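Local coordinates for LytB (Plasmodium falciparum, PDB 4N7B), which catalyses the last step of the apicoplast MEP pathway, reducing HMBPP to isopentenyl and dimethylallyl diphosphate with an iron-sulfur cluster, at residues E243-F248 / E271-I276; E277-V282 / P297-I302; M327-K330 / D334-L337; Y449-Q452 / P457-L460; I478-A483 / Q492-L497. One frame throughout, in Å; residues are numbered along the deposited sequence.

Interaction 1: E243-F248 / E271-I276; sequences ECLKLF and EGAIFI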
# COMPACT_ATOMS: atom_id res chain seq x y z
N GLU A 243 13.55 -0.97 15.06
CA GLU A 243 13.60 -0.80 16.49
C GLU A 243 13.73 -2.16 17.18
O GLU A 243 14.35 -2.28 18.25
CB GLU A 243 12.36 -0.02 16.95
CG GLU A 243 12.49 0.55 18.34
CD GLU A 243 13.46 1.70 18.39
OE1 GLU A 243 13.52 2.47 17.42
OE2 GLU A 243 14.18 1.80 19.40
N CYS A 244 13.20 -3.20 16.54
CA CYS A 244 13.37 -4.57 17.01
C CYS A 244 14.81 -5.00 16.86
O CYS A 244 15.38 -5.68 17.72
CB CYS A 244 12.48 -5.52 16.21
SG CYS A 244 10.76 -5.54 16.74
N LEU A 245 15.41 -4.60 15.75
CA LEU A 245 16.81 -4.90 15.48
C LEU A 245 17.74 -4.25 16.50
O LEU A 245 18.79 -4.80 16.81
CB LEU A 245 17.18 -4.46 14.07
CG LEU A 245 16.62 -5.36 12.97
CD1 LEU A 245 16.72 -4.68 11.62
CD2 LEU A 245 17.39 -6.68 12.95
N LYS A 246 17.36 -3.08 17.01
CA LYS A 246 18.15 -2.39 18.03
C LYS A 246 18.07 -3.13 19.35
O LYS A 246 19.07 -3.29 20.06
CB LYS A 246 17.68 -0.95 18.21
CG LYS A 246 18.22 -0.01 17.14
CD LYS A 246 17.54 1.36 17.15
CE LYS A 246 17.68 2.05 15.77
NZ LYS A 246 16.77 3.22 15.61
N LEU A 247 16.88 -3.60 19.69
CA LEU A 247 16.67 -4.25 20.97
C LEU A 247 17.22 -5.67 20.98
O LEU A 247 18.13 -5.98 21.75
CB LEU A 247 15.19 -4.29 21.33
CG LEU A 247 14.54 -2.94 21.60
CD1 LEU A 247 13.14 -3.16 22.16
CD2 LEU A 247 15.38 -2.08 22.54
N PHE A 248 16.68 -6.52 20.11
CA PHE A 248 16.99 -7.94 20.16
C PHE A 248 18.03 -8.32 19.12
O PHE A 248 18.25 -7.60 18.15
CB PHE A 248 15.72 -8.74 19.95
CG PHE A 248 14.54 -8.14 20.64
CD1 PHE A 248 14.30 -8.39 21.98
CD2 PHE A 248 13.67 -7.30 19.95
CE1 PHE A 248 13.22 -7.83 22.62
CE2 PHE A 248 12.58 -6.74 20.59
CZ PHE A 248 12.35 -7.00 21.93
N GLU A 271 20.70 -5.20 7.71
CA GLU A 271 20.72 -4.86 9.12
C GLU A 271 20.35 -6.06 10.00
O GLU A 271 20.46 -6.00 11.22
CB GLU A 271 19.76 -3.69 9.40
CG GLU A 271 20.20 -2.36 8.80
CD GLU A 271 19.14 -1.27 8.92
OE1 GLU A 271 18.26 -1.35 9.80
OE2 GLU A 271 19.19 -0.32 8.11
N GLY A 272 19.89 -7.15 9.37
CA GLY A 272 19.66 -8.40 10.09
C GLY A 272 18.22 -8.91 10.07
O GLY A 272 17.91 -9.91 10.72
N ALA A 273 17.35 -8.25 9.33
CA ALA A 273 15.98 -8.75 9.20
C ALA A 273 15.94 -9.89 8.18
O ALA A 273 16.75 -9.94 7.25
CB ALA A 273 15.02 -7.64 8.80
N ILE A 274 14.99 -10.80 8.36
CA ILE A 274 14.76 -11.87 7.41
C ILE A 274 13.27 -11.99 7.13
O ILE A 274 12.46 -12.17 8.06
CB ILE A 274 15.30 -13.21 7.92
CG1 ILE A 274 16.82 -13.11 8.15
CG2 ILE A 274 14.98 -14.33 6.94
CD1 ILE A 274 17.40 -14.29 8.91
N PHE A 275 12.90 -11.89 5.86
CA PHE A 275 11.50 -11.97 5.46
C PHE A 275 11.16 -13.39 5.06
O PHE A 275 11.81 -13.98 4.20
CB PHE A 275 11.22 -11.00 4.31
CG PHE A 275 11.64 -9.59 4.62
CD1 PHE A 275 12.80 -9.07 4.10
CD2 PHE A 275 10.88 -8.81 5.46
CE1 PHE A 275 13.19 -7.78 4.40
CE2 PHE A 275 11.26 -7.53 5.77
CZ PHE A 275 12.42 -7.01 5.24
N ILE A 276 10.14 -13.95 5.70
CA ILE A 276 9.81 -15.35 5.52
C ILE A 276 8.35 -15.51 5.15
O ILE A 276 7.55 -14.60 5.35
CB ILE A 276 10.11 -16.15 6.82
CG1 ILE A 276 9.20 -15.70 7.96
CG2 ILE A 276 11.56 -15.93 7.24
CD1 ILE A 276 7.86 -16.40 8.00
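The flat groups that meet L245 are peptide units of the E271-A273 turn and the carboxylate of E271; the one ring of the helical segment, F248, carries L247 CB 3.6 Å above one face, displaced toward the rim, and takes no part across the contact. The turn is a Schellman motif: G272, with a phi of 119°, closes helix 262-271 and hands the chain to strand 273-276, an outer strand of a four-stranded parallel sheet. L245, near the end of helix 232-247, is directed toward this turn and buries 84 Å² of its surface there. Both of its methyls lie near E271 O. CD2 is the closer, 3.6 Å from E271 O, and continues onto G272 C at 3.7 Å, while CD1 also meets E271 CB at 3.9 Å. E271 CG stands beside its own backbone N (chi1 -68°), which leads the extended chain past L245 CD1. The two side chains cross at about a right angle. OE1 of the carboxylate comes no nearer than 4.1 Å to L245 CD1, which is van der Waals contact and not a polar bond. No hydrogen bond spans the segments, so the join rests on van der Waals contact, 147 Å² in all. L245 also touches I252 of the neighbouring strand and P250 just before it. Past the turn, CD1 of L245 makes its looser contact with CB of A273, at 4.4 Å.

Interaction 2: E277-V282 / P297-I302; sequences EDLNDV and PQIREI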
# COMPACT_ATOMS: atom_id res chain seq x y z
N GLU A 277 8.00 -16.67 4.60
CA GLU A 277 6.61 -17.01 4.34
C GLU A 277 6.23 -18.25 5.12
O GLU A 277 5.05 -18.49 5.40
CB GLU A 277 6.38 -17.26 2.84
CG GLU A 277 6.59 -16.04 1.97
CD GLU A 277 5.59 -14.93 2.25
OE1 GLU A 277 4.61 -15.16 2.99
OE2 GLU A 277 5.79 -13.82 1.71
N ASP A 278 7.23 -19.05 5.49
CA ASP A 278 6.99 -20.28 6.21
C ASP A 278 7.40 -20.08 7.66
O ASP A 278 8.58 -19.91 7.96
CB ASP A 278 7.81 -21.41 5.58
CG ASP A 278 7.37 -22.78 6.05
OD1 ASP A 278 7.10 -22.94 7.26
OD2 ASP A 278 7.29 -23.70 5.20
N LEU A 279 6.42 -20.10 8.56
CA LEU A 279 6.67 -19.86 9.97
C LEU A 279 7.56 -20.92 10.63
O LEU A 279 8.05 -20.71 11.74
CB LEU A 279 5.36 -19.73 10.74
CG LEU A 279 4.90 -18.28 10.88
CD1 LEU A 279 4.48 -17.72 9.52
CD2 LEU A 279 3.78 -18.16 11.91
N ASN A 280 7.77 -22.05 9.96
CA ASN A 280 8.71 -23.05 10.44
C ASN A 280 10.15 -22.57 10.32
O ASN A 280 11.05 -23.10 10.98
CB ASN A 280 8.57 -24.36 9.67
CG ASN A 280 7.35 -25.14 10.10
OD1 ASN A 280 6.81 -24.93 11.18
ND2 ASN A 280 6.92 -26.06 9.24
N ASP A 281 10.36 -21.58 9.46
CA ASP A 281 11.66 -20.96 9.31
C ASP A 281 11.92 -20.07 10.52
O ASP A 281 13.00 -19.50 10.66
CB ASP A 281 11.72 -20.13 8.03
CG ASP A 281 11.68 -20.98 6.78
OD1 ASP A 281 11.49 -22.21 6.90
OD2 ASP A 281 11.83 -20.41 5.67
N VAL A 282 10.92 -19.96 11.39
CA VAL A 282 11.06 -19.17 12.61
C VAL A 282 11.18 -20.04 13.85
O VAL A 282 10.27 -20.81 14.16
CB VAL A 282 9.86 -18.22 12.80
CG1 VAL A 282 10.04 -17.42 14.09
CG2 VAL A 282 9.72 -17.30 11.60
N PRO A 297 -5.71 -14.45 10.18
CA PRO A 297 -5.86 -14.80 11.60
C PRO A 297 -5.25 -16.16 11.92
O PRO A 297 -4.72 -16.37 13.01
CB PRO A 297 -7.38 -14.87 11.80
CG PRO A 297 -7.96 -14.08 10.67
CD PRO A 297 -6.99 -14.13 9.53
N GLN A 298 -5.34 -17.07 10.96
CA GLN A 298 -4.86 -18.44 11.12
C GLN A 298 -3.36 -18.45 11.39
O GLN A 298 -2.86 -19.23 12.20
CB GLN A 298 -5.16 -19.24 9.85
CG GLN A 298 -6.65 -19.44 9.58
CD GLN A 298 -7.32 -18.25 8.89
OE1 GLN A 298 -6.69 -17.22 8.67
NE2 GLN A 298 -8.59 -18.40 8.55
N ILE A 299 -2.63 -17.57 10.70
CA ILE A 299 -1.19 -17.46 10.90
C ILE A 299 -0.89 -17.12 12.36
O ILE A 299 0.10 -17.59 12.92
CB ILE A 299 -0.59 -16.37 10.01
CG1 ILE A 299 -0.88 -16.67 8.54
CG2 ILE A 299 0.90 -16.27 10.24
CD1 ILE A 299 -0.38 -18.02 8.10
N ARG A 300 -1.76 -16.31 12.96
CA ARG A 300 -1.55 -15.88 14.34
C ARG A 300 -1.62 -17.07 15.30
O ARG A 300 -0.72 -17.27 16.11
CB ARG A 300 -2.58 -14.82 14.73
CG ARG A 300 -2.45 -13.55 13.94
CD ARG A 300 -3.59 -12.56 14.19
NE ARG A 300 -3.03 -11.29 14.62
CZ ARG A 300 -3.01 -10.17 13.90
NH1 ARG A 300 -3.56 -10.11 12.70
NH2 ARG A 300 -2.45 -9.10 14.41
N GLU A 301 -2.69 -17.85 15.22
CA GLU A 301 -2.84 -18.95 16.16
C GLU A 301 -1.64 -19.89 16.04
O GLU A 301 -1.17 -20.44 17.04
CB GLU A 301 -4.17 -19.69 15.96
CG GLU A 301 -4.46 -20.16 14.55
CD GLU A 301 -5.90 -20.62 14.38
OE1 GLU A 301 -6.78 -20.14 15.13
OE2 GLU A 301 -6.16 -21.45 13.48
N ILE A 302 -1.11 -20.02 14.83
CA ILE A 302 0.11 -20.80 14.63
C ILE A 302 1.28 -20.19 15.40
O ILE A 302 2.10 -20.92 15.97
CB ILE A 302 0.50 -20.83 13.16
CG1 ILE A 302 -0.47 -21.73 12.40
CG2 ILE A 302 1.95 -21.32 12.99
CD1 ILE A 302 -0.10 -21.92 10.95
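An Asx turn leading into a short 3-10 segment presents L279 to the helix 297-305, and L279 is the one residue of 277-282 that touches the helical segment. In the turn, D278 OD1 accepts from N280 N at 2.9 Å with an N-H...O angle of 153°; the donor arrives on the anti side of the carboxylate, 18° out of its plane. Backbone bonds from D281 N to D278 O and from V282 N to L279 O continue the tight winding. L279 CD2 reaches the CG2 methyls of both I299 and I302, at 3.8 Å each, so it sits over two residues one helical turn apart. CD1 adds a second touch on I299 CG2, at 3.9 Å. In both isoleucines the touching branch is CG2, which lies opposite the backbone N, while CG1 stands beside it. L279 itself has chi1 at -94°, well off a staggered value. Its side chain also packs on L288 and K255, which belong to strands of the sheet, whereas I302 lies toward solvent. The side chain of I299 is about 12 Å from that of H293, which probably binds the substrate, as in relatives. A leucine from a 3-10 turn wedged between a parallel sheet and its covering helix in this way is consistent with a layered alpha/beta fold.

Interaction 3: M327-K330 / D334-L337; sequences MKAK and DIIL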
# COMPACT_ATOMS: atom_id res chain seq x y z
N MET A 327 -16.85 -7.65 12.09
CA MET A 327 -18.01 -7.08 12.78
C MET A 327 -19.30 -7.31 12.02
O MET A 327 -20.35 -7.61 12.60
CB MET A 327 -17.81 -5.58 12.97
CG MET A 327 -19.02 -4.87 13.57
SD MET A 327 -18.70 -3.10 13.76
CE MET A 327 -18.13 -2.60 12.16
N LYS A 328 -19.23 -7.15 10.70
CA LYS A 328 -20.43 -7.33 9.87
C LYS A 328 -20.75 -8.79 9.66
O LYS A 328 -21.91 -9.17 9.51
CB LYS A 328 -20.26 -6.60 8.54
CG LYS A 328 -20.30 -5.10 8.70
CD LYS A 328 -21.64 -4.68 9.29
CE LYS A 328 -21.67 -3.21 9.64
NZ LYS A 328 -23.04 -2.81 10.02
N ALA A 329 -19.72 -9.64 9.67
CA ALA A 329 -19.97 -11.07 9.51
C ALA A 329 -20.71 -11.56 10.74
O ALA A 329 -21.59 -12.40 10.63
CB ALA A 329 -18.69 -11.82 9.33
N LYS A 330 -20.36 -11.04 11.91
CA LYS A 330 -21.03 -11.45 13.13
C LYS A 330 -22.47 -10.94 13.15
O LYS A 330 -23.29 -11.43 13.92
CB LYS A 330 -20.27 -10.97 14.37
CG LYS A 330 -20.84 -11.50 15.68
CD LYS A 330 -20.17 -10.86 16.90
CE LYS A 330 -18.69 -11.25 17.01
NZ LYS A 330 -18.50 -12.72 17.18
N ASP A 334 -23.18 -11.01 4.37
CA ASP A 334 -22.15 -11.58 3.53
C ASP A 334 -21.33 -10.41 3.08
O ASP A 334 -21.84 -9.30 2.97
CB ASP A 334 -22.74 -12.34 2.35
CG ASP A 334 -22.78 -13.84 2.58
OD1 ASP A 334 -23.14 -14.25 3.71
OD2 ASP A 334 -22.45 -14.60 1.65
N ILE A 335 -20.05 -10.64 2.82
CA ILE A 335 -19.14 -9.55 2.56
C ILE A 335 -18.55 -9.63 1.17
O ILE A 335 -18.02 -10.67 0.78
CB ILE A 335 -18.01 -9.53 3.58
CG1 ILE A 335 -18.48 -8.83 4.86
CG2 ILE A 335 -16.81 -8.77 3.04
CD1 ILE A 335 -18.59 -9.73 6.02
N ILE A 336 -18.63 -8.52 0.43
CA ILE A 336 -18.00 -8.46 -0.88
C ILE A 336 -16.70 -7.68 -0.76
O ILE A 336 -16.70 -6.55 -0.32
CB ILE A 336 -18.88 -7.78 -1.93
CG1 ILE A 336 -19.89 -8.76 -2.52
CG2 ILE A 336 -18.04 -7.37 -3.12
CD1 ILE A 336 -20.94 -9.20 -1.58
N LEU A 337 -15.60 -8.31 -1.14
CA LEU A 337 -14.28 -7.72 -1.01
C LEU A 337 -13.74 -7.38 -2.39
O LEU A 337 -13.37 -8.27 -3.13
CB LEU A 337 -13.34 -8.71 -0.33
CG LEU A 337 -11.85 -8.34 -0.26
CD1 LEU A 337 -11.66 -6.92 0.20
CD2 LEU A 337 -11.14 -9.30 0.67
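This is a small van der Waals contact between the last turn of helix 316-329 and the start of strand 334-338, and one methyl, CD1 of I335, makes it by meeting A329 and the adjoining backbone. CD1 lies 3.8 Å from A329 N and 3.9 Å from A329 CB, and no other atom of I335 comes as near to the helix. K328 is touched more loosely, its CB standing 4.4 Å from the same methyl. Together the segments bury 93 Å², and no hydrogen bond joins them. I335 points its CB toward the helix, with CG1 beside the backbone N (chi1 -82°); an unusual chi2 of 112° then swings CD1 to the spot where it rests against N and CB of A329. The two segments are separated by three residues, so the contact packs a helix end against the strand that directly follows it, as in an alternating alpha/beta fold. Strand 334-338 is an inner strand of a four-stranded parallel sheet, lying between 357-360 and 377-381. Other side chains of the strand have different partners: D334 OD2 is hydrogen-bonded to H358 NE2, and L337 meets V346 and T349 of helix 344-350. K328 starts out toward the strand, but its chain turns away and its NZ forms a salt bridge with E331 OE1, so the polar end takes no part across the contact. A bound sodium ion lies about 6 Å from the side chain of A329.

Interaction 4: Y449-Q452 / P457-L460; sequences YSSQ and PAVL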
# COMPACT_ATOMS: atom_id res chain seq x y z
N TYR A 449 -1.28 4.01 -13.73
CA TYR A 449 -2.55 3.80 -14.42
C TYR A 449 -3.41 5.06 -14.40
O TYR A 449 -4.06 5.39 -15.38
CB TYR A 449 -3.27 2.66 -13.75
CG TYR A 449 -4.63 2.28 -14.30
CD1 TYR A 449 -4.74 1.50 -15.43
CD2 TYR A 449 -5.79 2.66 -13.64
CE1 TYR A 449 -5.98 1.11 -15.92
CE2 TYR A 449 -7.03 2.28 -14.12
CZ TYR A 449 -7.11 1.50 -15.27
OH TYR A 449 -8.34 1.11 -15.74
N SER A 450 -3.41 5.77 -13.27
CA SER A 450 -4.23 6.97 -13.14
C SER A 450 -3.85 7.99 -14.20
O SER A 450 -4.71 8.65 -14.76
CB SER A 450 -4.05 7.61 -11.74
OG SER A 450 -4.52 6.75 -10.72
N SER A 451 -2.55 8.14 -14.45
CA SER A 451 -2.08 9.05 -15.50
C SER A 451 -2.45 8.55 -16.89
O SER A 451 -2.81 9.34 -17.77
CB SER A 451 -0.56 9.19 -15.39
OG SER A 451 -0.01 9.97 -16.45
N GLN A 452 -2.32 7.25 -17.13
CA GLN A 452 -2.56 6.72 -18.48
C GLN A 452 -4.01 6.86 -18.92
O GLN A 452 -4.27 7.22 -20.08
CB GLN A 452 -2.15 5.26 -18.57
CG GLN A 452 -0.67 5.03 -18.43
CD GLN A 452 -0.35 3.56 -18.32
OE1 GLN A 452 -0.96 2.84 -17.53
NE2 GLN A 452 0.59 3.10 -19.12
N PRO A 457 1.14 9.42 -21.00
CA PRO A 457 2.01 8.25 -20.89
C PRO A 457 2.73 8.26 -19.55
O PRO A 457 3.07 9.32 -19.04
CB PRO A 457 3.00 8.44 -22.04
CG PRO A 457 2.32 9.33 -23.01
CD PRO A 457 1.44 10.23 -22.19
N ALA A 458 2.97 7.08 -19.00
CA ALA A 458 3.50 7.00 -17.65
C ALA A 458 4.36 5.75 -17.54
O ALA A 458 4.14 4.77 -18.24
CB ALA A 458 2.38 6.95 -16.66
N VAL A 459 5.35 5.81 -16.66
CA VAL A 459 6.26 4.69 -16.46
C VAL A 459 6.54 4.59 -14.98
O VAL A 459 6.63 5.60 -14.29
CB VAL A 459 7.63 4.89 -17.17
CG1 VAL A 459 7.48 4.82 -18.65
CG2 VAL A 459 8.26 6.23 -16.77
N LEU A 460 6.70 3.36 -14.52
CA LEU A 460 7.03 3.07 -13.15
C LEU A 460 8.48 2.65 -13.13
O LEU A 460 8.85 1.71 -13.81
CB LEU A 460 6.17 1.92 -12.65
CG LEU A 460 6.52 1.49 -11.23
CD1 LEU A 460 6.16 2.60 -10.26
CD2 LEU A 460 5.76 0.22 -10.91
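S451 and Q452 share the contact from helix 442-452, and the short side chain of S451 is easily followed toward A458. Its CB lies 3.9 Å from A458 CB, a van der Waals touch. The next atom, OG, stands equally close to that methyl, at 3.9 Å, and 4.1 Å from P457 O, which is too far for a hydrogen bond. The hydroxyl is bonded elsewhere: it is hydrogen-bonded to V456 O, in the connection between the segments, and to T433 OG1 on the neighbouring strand. Two partners therefore grip this buried oxygen and fix its rotation, with OG opposite the backbone N (chi1 175°) and directed at the strand side. Q452, the last residue of the helix, covers somewhat more surface than S451. Its CG passes 4.0 Å from A458 CB, so the alanine methyl is met by both S451 and Q452. The chain then runs on extended, and NE2 ends 4.0 Å from A458 O, a proximity without a bond. P457 takes part mainly through its backbone, its CB pointing away from the helix. The CA atoms of Q452 and P457 are 5.4 Å apart, the closest pair of the two segments, as expected where only a short turn separates the helix from the strand that begins at A458. A458 also rests on V448 of the same helix and on T433. Helix 442-452 thus lies against strand 458-461 right after turning back, the close of a beta-alpha-beta unit formed by strand 432-436, helix 442-452 and strand 458-461.

Interaction 5: I478-A483 / Q492-L497; sequences IALTSA and QKFVNL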
# COMPACT_ATOMS: atom_id res chain seq x y z
N ILE A 478 7.32 17.05 -17.36
CA ILE A 478 7.25 15.80 -16.63
C ILE A 478 6.57 15.98 -15.27
O ILE A 478 6.88 16.89 -14.49
CB ILE A 478 8.65 15.28 -16.40
CG1 ILE A 478 9.30 14.98 -17.73
CG2 ILE A 478 8.64 14.06 -15.49
CD1 ILE A 478 10.78 14.73 -17.63
N ALA A 479 5.63 15.08 -15.00
CA ALA A 479 5.00 14.98 -13.71
C ALA A 479 5.78 13.91 -12.93
O ALA A 479 5.88 12.77 -13.39
CB ALA A 479 3.56 14.54 -13.90
N LEU A 480 6.38 14.28 -11.79
CA LEU A 480 7.16 13.29 -11.05
C LEU A 480 6.56 13.03 -9.67
O LEU A 480 6.39 13.96 -8.89
CB LEU A 480 8.61 13.74 -10.91
CG LEU A 480 9.52 12.90 -10.01
CD1 LEU A 480 9.78 11.51 -10.60
CD2 LEU A 480 10.84 13.63 -9.78
N THR A 481 6.21 11.77 -9.40
CA THR A 481 5.71 11.40 -8.09
C THR A 481 6.29 10.06 -7.63
O THR A 481 7.15 9.50 -8.30
CB THR A 481 4.19 11.37 -8.04
OG1 THR A 481 3.78 11.18 -6.68
CG2 THR A 481 3.65 10.25 -8.86
N SER A 482 5.82 9.54 -6.51
CA SER A 482 6.36 8.30 -6.01
C SER A 482 5.34 7.61 -5.15
O SER A 482 4.47 8.25 -4.57
CB SER A 482 7.64 8.56 -5.21
OG SER A 482 7.36 9.42 -4.11
N ALA A 483 5.44 6.28 -5.08
CA ALA A 483 4.48 5.46 -4.37
C ALA A 483 4.66 5.56 -2.87
O ALA A 483 5.65 6.10 -2.38
CB ALA A 483 4.63 4.03 -4.80
N GLN A 492 14.75 11.81 -5.15
CA GLN A 492 15.68 12.92 -5.28
C GLN A 492 16.70 12.69 -6.40
O GLN A 492 17.12 13.63 -7.08
CB GLN A 492 16.41 13.18 -3.95
CG GLN A 492 15.46 13.61 -2.87
CD GLN A 492 14.81 14.95 -3.17
OE1 GLN A 492 15.25 15.68 -4.08
NE2 GLN A 492 13.76 15.30 -2.42
N LYS A 493 17.12 11.44 -6.58
CA LYS A 493 18.05 11.12 -7.66
C LYS A 493 17.42 11.48 -9.02
O LYS A 493 18.10 11.95 -9.93
CB LYS A 493 18.40 9.64 -7.63
CG LYS A 493 19.07 9.18 -6.33
CD LYS A 493 19.66 7.78 -6.49
CE LYS A 493 20.31 7.33 -5.19
NZ LYS A 493 21.05 6.02 -5.32
N PHE A 494 16.12 11.26 -9.16
CA PHE A 494 15.44 11.69 -10.36
C PHE A 494 15.49 13.21 -10.49
O PHE A 494 15.81 13.75 -11.55
CB PHE A 494 13.99 11.20 -10.40
CG PHE A 494 13.84 9.80 -10.96
CD1 PHE A 494 13.78 9.59 -12.33
CD2 PHE A 494 13.76 8.70 -10.11
CE1 PHE A 494 13.63 8.30 -12.84
CE2 PHE A 494 13.62 7.41 -10.63
CZ PHE A 494 13.56 7.21 -11.98
N VAL A 495 15.17 13.91 -9.41
CA VAL A 495 15.18 15.37 -9.46
C VAL A 495 16.58 15.83 -9.86
O VAL A 495 16.74 16.69 -10.71
CB VAL A 495 14.80 15.97 -8.12
CG1 VAL A 495 15.08 17.47 -8.11
CG2 VAL A 495 13.35 15.66 -7.82
N ASN A 496 17.59 15.23 -9.26
CA ASN A 496 18.96 15.63 -9.54
C ASN A 496 19.35 15.39 -11.01
O ASN A 496 19.92 16.25 -11.66
CB ASN A 496 19.92 14.92 -8.58
CG ASN A 496 21.37 15.07 -9.00
OD1 ASN A 496 22.01 16.07 -8.70
ND2 ASN A 496 21.88 14.08 -9.72
N LEU A 497 19.03 14.21 -11.53
CA LEU A 497 19.33 13.91 -12.92
C LEU A 497 18.61 14.87 -13.87
O LEU A 497 19.22 15.42 -14.76
CB LEU A 497 18.92 12.48 -13.21
CG LEU A 497 19.09 12.00 -14.66
CD1 LEU A 497 20.55 11.79 -14.96
CD2 LEU A 497 18.27 10.73 -14.92
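L480 CD2 lies 3.8 Å from V495 CG2 and 4.0 Å from F494 CB, so in this apolar contact a single methyl sits between two consecutive residues of the helix. L480 CB points toward the helix, and CG lies opposite the backbone N (chi1 173°); V495 turns CG2 to the side of its own N, where the leucine meets it. L480 and V495 cross at about a right angle, L480 and F494 at a slant. All three residues are buried, and the segments together cover 108 Å².

Aromatic contact is minor. The F494 ring leads away from the strand, and L480 CD1 approaches it obliquely; the F494 side chain also touches V436.

In the fold, strand 477-482 lies in the interior of a five-stranded parallel sheet, flanked by 432-436 and 221-226, and helix 488-499 packs on the sheet before the chain enters outer strand 506-511. The helix therefore belongs to a beta-alpha-beta crossover that passes over strand 221-226, and V495 accordingly also touches L224.

Polar bonds across the contact are absent. Within the helix, N496 N bonds Q492 O at 2.7 Å and L497 N bonds K493 O at 2.9 Å, while L480 on the strand is paired through its backbone with Y223.

How the interactions relate
The five contacts belong to three alpha/beta units, each built on a parallel sheet, in keeping with the three that surround the iron-sulfur cluster in the IspH family. Interactions 1 and 2 lie on the same unit, the second packing against the sheet to which strand 273-276 belongs, and they touch directly, I276 CG1 lying 4.0 Å from V282 CG2. Interactions 4 and 5 share the five-stranded sheet, with centres about 14 Å apart and nearest atoms about 6 Å apart, yet do not touch. Interaction 3 stands alone on the third sheet; its centre is about 25 Å from that of interaction 2. Segment 478-483 runs straight into A484 of the cluster pocket, while the side chain of I335 is about 12 Å from that of E345, the probable proton donor.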